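Putative Acetyltransferase (Lactobacillus plantarum WCFS1, PDB 3EFA) is a putative N-acetyltransferase of the GNAT family, and probably transfers an acetyl group from acetyl-CoA to an amine. Local coordinates at the interface of chains A and B. Residues are numbered along the deposited sequence; one frame, centred on the assembly and turned at random. Chains: chain A/B, Putative Acetyltransferase.

The interface of chains A and B. Residues chain A 129, 132-134, 141; chain B 129, 132-134, 141.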
ATOM      1  N   ALA A 129      -1.453   4.155   2.785  1.00 44.43           N
ATOM      2  CA  ALA A 129      -2.361   4.228   1.643  1.00 45.18           C
ATOM      3  C   ALA A 129      -3.820   4.073   2.081  1.00 49.95           C
ATOM      4  O   ALA A 129      -4.115   3.377   3.055  1.00 46.81           O
ATOM      5  CB  ALA A 129      -1.998   3.176   0.596  1.00 36.84           C
ATOM      6  N   TYR A 132      -9.762   3.063   1.169  1.00 78.21           N
ATOM      7  CA  TYR A 132     -10.370   2.633  -0.089  1.00 84.35           C
ATOM      8  C   TYR A 132     -11.698   1.903   0.156  1.00102.96           C
ATOM      9  O   TYR A 132     -12.619   2.475   0.745  1.00113.88           O
ATOM     10  CB  TYR A 132      -9.422   1.730  -0.879  1.00 79.93           C
ATOM     11  CG  TYR A 132      -8.114   2.386  -1.253  1.00 79.23           C
ATOM     12  CD1 TYR A 132      -8.075   3.458  -2.145  1.00 76.48           C
ATOM     13  CD2 TYR A 132      -6.916   1.932  -0.722  1.00 70.36           C
ATOM     14  CE1 TYR A 132      -6.875   4.054  -2.486  1.00 66.11           C
ATOM     15  CE2 TYR A 132      -5.713   2.522  -1.060  1.00 63.67           C
ATOM     16  CZ  TYR A 132      -5.699   3.577  -1.940  1.00 61.35           C
ATOM     17  OH  TYR A 132      -4.501   4.152  -2.260  1.00 66.21           O
ATOM     18  N   ASP A 133     -11.783   0.646  -0.297  1.00 97.06           N
ATOM     19  CA  ASP A 133     -13.002  -0.173  -0.202  1.00 96.25           C
ATOM     20  C   ASP A 133     -12.835  -1.523  -0.908  1.00100.93           C
ATOM     21  O   ASP A 133     -12.440  -1.575  -2.072  1.00 99.55           O
ATOM     22  CB  ASP A 133     -14.216   0.550  -0.804  1.00 97.98           C
ATOM     23  CG  ASP A 133     -15.224   1.004   0.248  1.00 99.61           C
ATOM     24  OD1 ASP A 133     -14.985   2.027   0.926  1.00 99.16           O
ATOM     25  OD2 ASP A 133     -16.280   0.348   0.375  1.00103.23           O
ATOM     26  N   GLU A 134     -13.151  -2.609  -0.204  1.00107.21           N
ATOM     27  CA  GLU A 134     -13.090  -3.955  -0.776  1.00112.71           C
ATOM     28  C   GLU A 134     -14.031  -4.906  -0.039  1.00118.01           C
ATOM     29  O   GLU A 134     -14.186  -4.817   1.180  1.00119.33           O
ATOM     30  CB  GLU A 134     -11.670  -4.508  -0.721  1.00112.07           C
ATOM     31  CG  GLU A 134     -11.236  -4.926   0.671  1.00111.72           C
ATOM     32  CD  GLU A 134     -10.003  -5.801   0.660  1.00111.95           C
ATOM     33  OE1 GLU A 134      -9.806  -6.535  -0.333  1.00108.78           O
ATOM     34  OE2 GLU A 134      -9.235  -5.757   1.647  1.00112.94           O
ATOM     35  N   ILE A 141      -4.176   0.730   4.442  1.00 49.35           N
ATOM     36  CA  ILE A 141      -2.908   0.010   4.383  1.00 45.66           C
ATOM     37  C   ILE A 141      -1.936   0.621   5.393  1.00 42.99           C
ATOM     38  O   ILE A 141      -1.669   1.823   5.347  1.00 40.69           O
ATOM     39  CB  ILE A 141      -2.313   0.073   2.951  1.00 48.79           C
ATOM     40  CG1 ILE A 141      -3.399  -0.225   1.909  1.00 43.39           C
ATOM     41  CG2 ILE A 141      -1.131  -0.885   2.792  1.00 38.00           C
ATOM     42  CD1 ILE A 141      -3.959  -1.622   1.981  1.00 45.16           C
TER
ATOM     43  N   ALA B 129      -0.474  -4.019  -3.279  1.00 44.43           N
ATOM     44  CA  ALA B 129      -1.819  -3.934  -2.714  1.00 45.18           C
ATOM     45  C   ALA B 129      -2.855  -3.603  -3.793  1.00 49.95           C
ATOM     46  O   ALA B 129      -2.553  -2.907  -4.765  1.00 46.81           O
ATOM     47  CB  ALA B 129      -1.867  -2.904  -1.587  1.00 36.84           C
ATOM     48  N   TYR B 132      -8.316  -1.789  -5.805  1.00 78.21           N
ATOM     49  CA  TYR B 132      -9.390  -1.240  -4.977  1.00 84.35           C
ATOM     50  C   TYR B 132     -10.328  -0.350  -5.804  1.00102.96           C
ATOM     51  O   TYR B 132     -10.921  -0.816  -6.781  1.00113.88           O
ATOM     52  CB  TYR B 132      -8.826  -0.444  -3.800  1.00 79.93           C
ATOM     53  CG  TYR B 132      -7.957  -1.253  -2.868  1.00 79.23           C
ATOM     54  CD1 TYR B 132      -8.491  -2.290  -2.103  1.00 76.48           C
ATOM     55  CD2 TYR B 132      -6.603  -0.979  -2.744  1.00 70.36           C
ATOM     56  CE1 TYR B 132      -7.691  -3.027  -1.249  1.00 66.11           C
ATOM     57  CE2 TYR B 132      -5.798  -1.711  -1.892  1.00 63.67           C
ATOM     58  CZ  TYR B 132      -6.347  -2.728  -1.148  1.00 61.35           C
ATOM     59  OH  TYR B 132      -5.536  -3.444  -0.314  1.00 66.21           O
ATOM     60  N   ASP B 133     -10.454   0.921  -5.405  1.00 97.06           N
ATOM     61  CA  ASP B 133     -11.359   1.891  -6.044  1.00 96.25           C
ATOM     62  C   ASP B 133     -11.374   3.230  -5.299  1.00100.93           C
ATOM     63  O   ASP B 133     -11.582   3.268  -4.087  1.00 99.55           O
ATOM     64  CB  ASP B 133     -12.795   1.354  -6.122  1.00 97.98           C
ATOM     65  CG  ASP B 133     -13.226   1.002  -7.543  1.00 99.61           C
ATOM     66  OD1 ASP B 133     -12.829  -0.066  -8.057  1.00 99.16           O
ATOM     67  OD2 ASP B 133     -13.996   1.786  -8.138  1.00103.23           O
ATOM     68  N   GLU B 134     -11.169   4.323  -6.031  1.00107.21           N
ATOM     69  CA  GLU B 134     -11.212   5.668  -5.455  1.00112.71           C
ATOM     70  C   GLU B 134     -11.550   6.710  -6.521  1.00118.01           C
ATOM     71  O   GLU B 134     -11.113   6.601  -7.667  1.00119.33           O
ATOM     72  CB  GLU B 134      -9.880   6.027  -4.805  1.00112.07           C
ATOM     73  CG  GLU B 134      -8.782   6.337  -5.804  1.00111.72           C
ATOM     74  CD  GLU B 134      -7.602   7.042  -5.174  1.00111.95           C
ATOM     75  OE1 GLU B 134      -7.810   7.777  -4.183  1.00108.78           O
ATOM     76  OE2 GLU B 134      -6.468   6.864  -5.674  1.00112.94           O
ATOM     77  N   ILE B 141      -1.593  -0.323  -5.921  1.00 49.35           N
ATOM     78  CA  ILE B 141      -0.426   0.225  -5.238  1.00 45.66           C
ATOM     79  C   ILE B 141       0.821  -0.542  -5.679  1.00 42.99           C
ATOM     80  O   ILE B 141       0.872  -1.767  -5.552  1.00 40.69           O
ATOM     81  CB  ILE B 141      -0.604   0.133  -3.699  1.00 48.79           C
ATOM     82  CG1 ILE B 141      -2.006   0.606  -3.295  1.00 43.39           C
ATOM     83  CG2 ILE B 141       0.472   0.931  -2.960  1.00 38.00           C
ATOM     84  CD1 ILE B 141      -2.274   2.062  -3.580  1.00 45.16           C
TER
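A:Tyr132 and B:Tyr132 face each other across the two-fold axis that relates the chains. This patch of a symmetric interface in the deposited assembly hides 353 Å², summed over both chains. The structure alone does not show whether the pair forms in solution. Packing makes the contact, and no polar atoms pair across it within bonding reach. Each contact has its twin with the chains exchanged.

Ring against ring comes first. The two phenol rings lie almost parallel but slid apart, and their long axes cross at about a right angle. They overlap along the CD2 side, where the two CD2 atoms of A:Tyr132 and B:Tyr132 lie 3.6 Å apart. Their CB atoms also touch, at 3.7 Å. In each tyrosine, CG is anti to the carbonyl carbon (chi1 -60°), which turns the CD2 edge toward its twin.

Aliphatic contacts follow. B:Ile141, on strand 139-145, meets A:Tyr132 tip to tip. Its CD1 sits just past the phenol tip, displaced to the same side of the ring plane as B:Tyr132. B:Ala129 CB is a looser 4.3 Å from A:Ile141 CD1. An alanine in place of A:Tyr132 would probably open a gap beside B:Tyr132 and leave B:Ile141 CD1 without the phenol tip it packs on.

The CD1-CE1 edge, away from CD2, meets the other chain's loop. CD1 of A:Tyr132 is 4.0 Å from the backbone O of B:Asp133. B:Glu134 runs alongside, its carboxylate plane 87° from the ring plane.

The phenol OH of A:Tyr132 lies 3.3 Å from the methyl CD1 of B:Ile141.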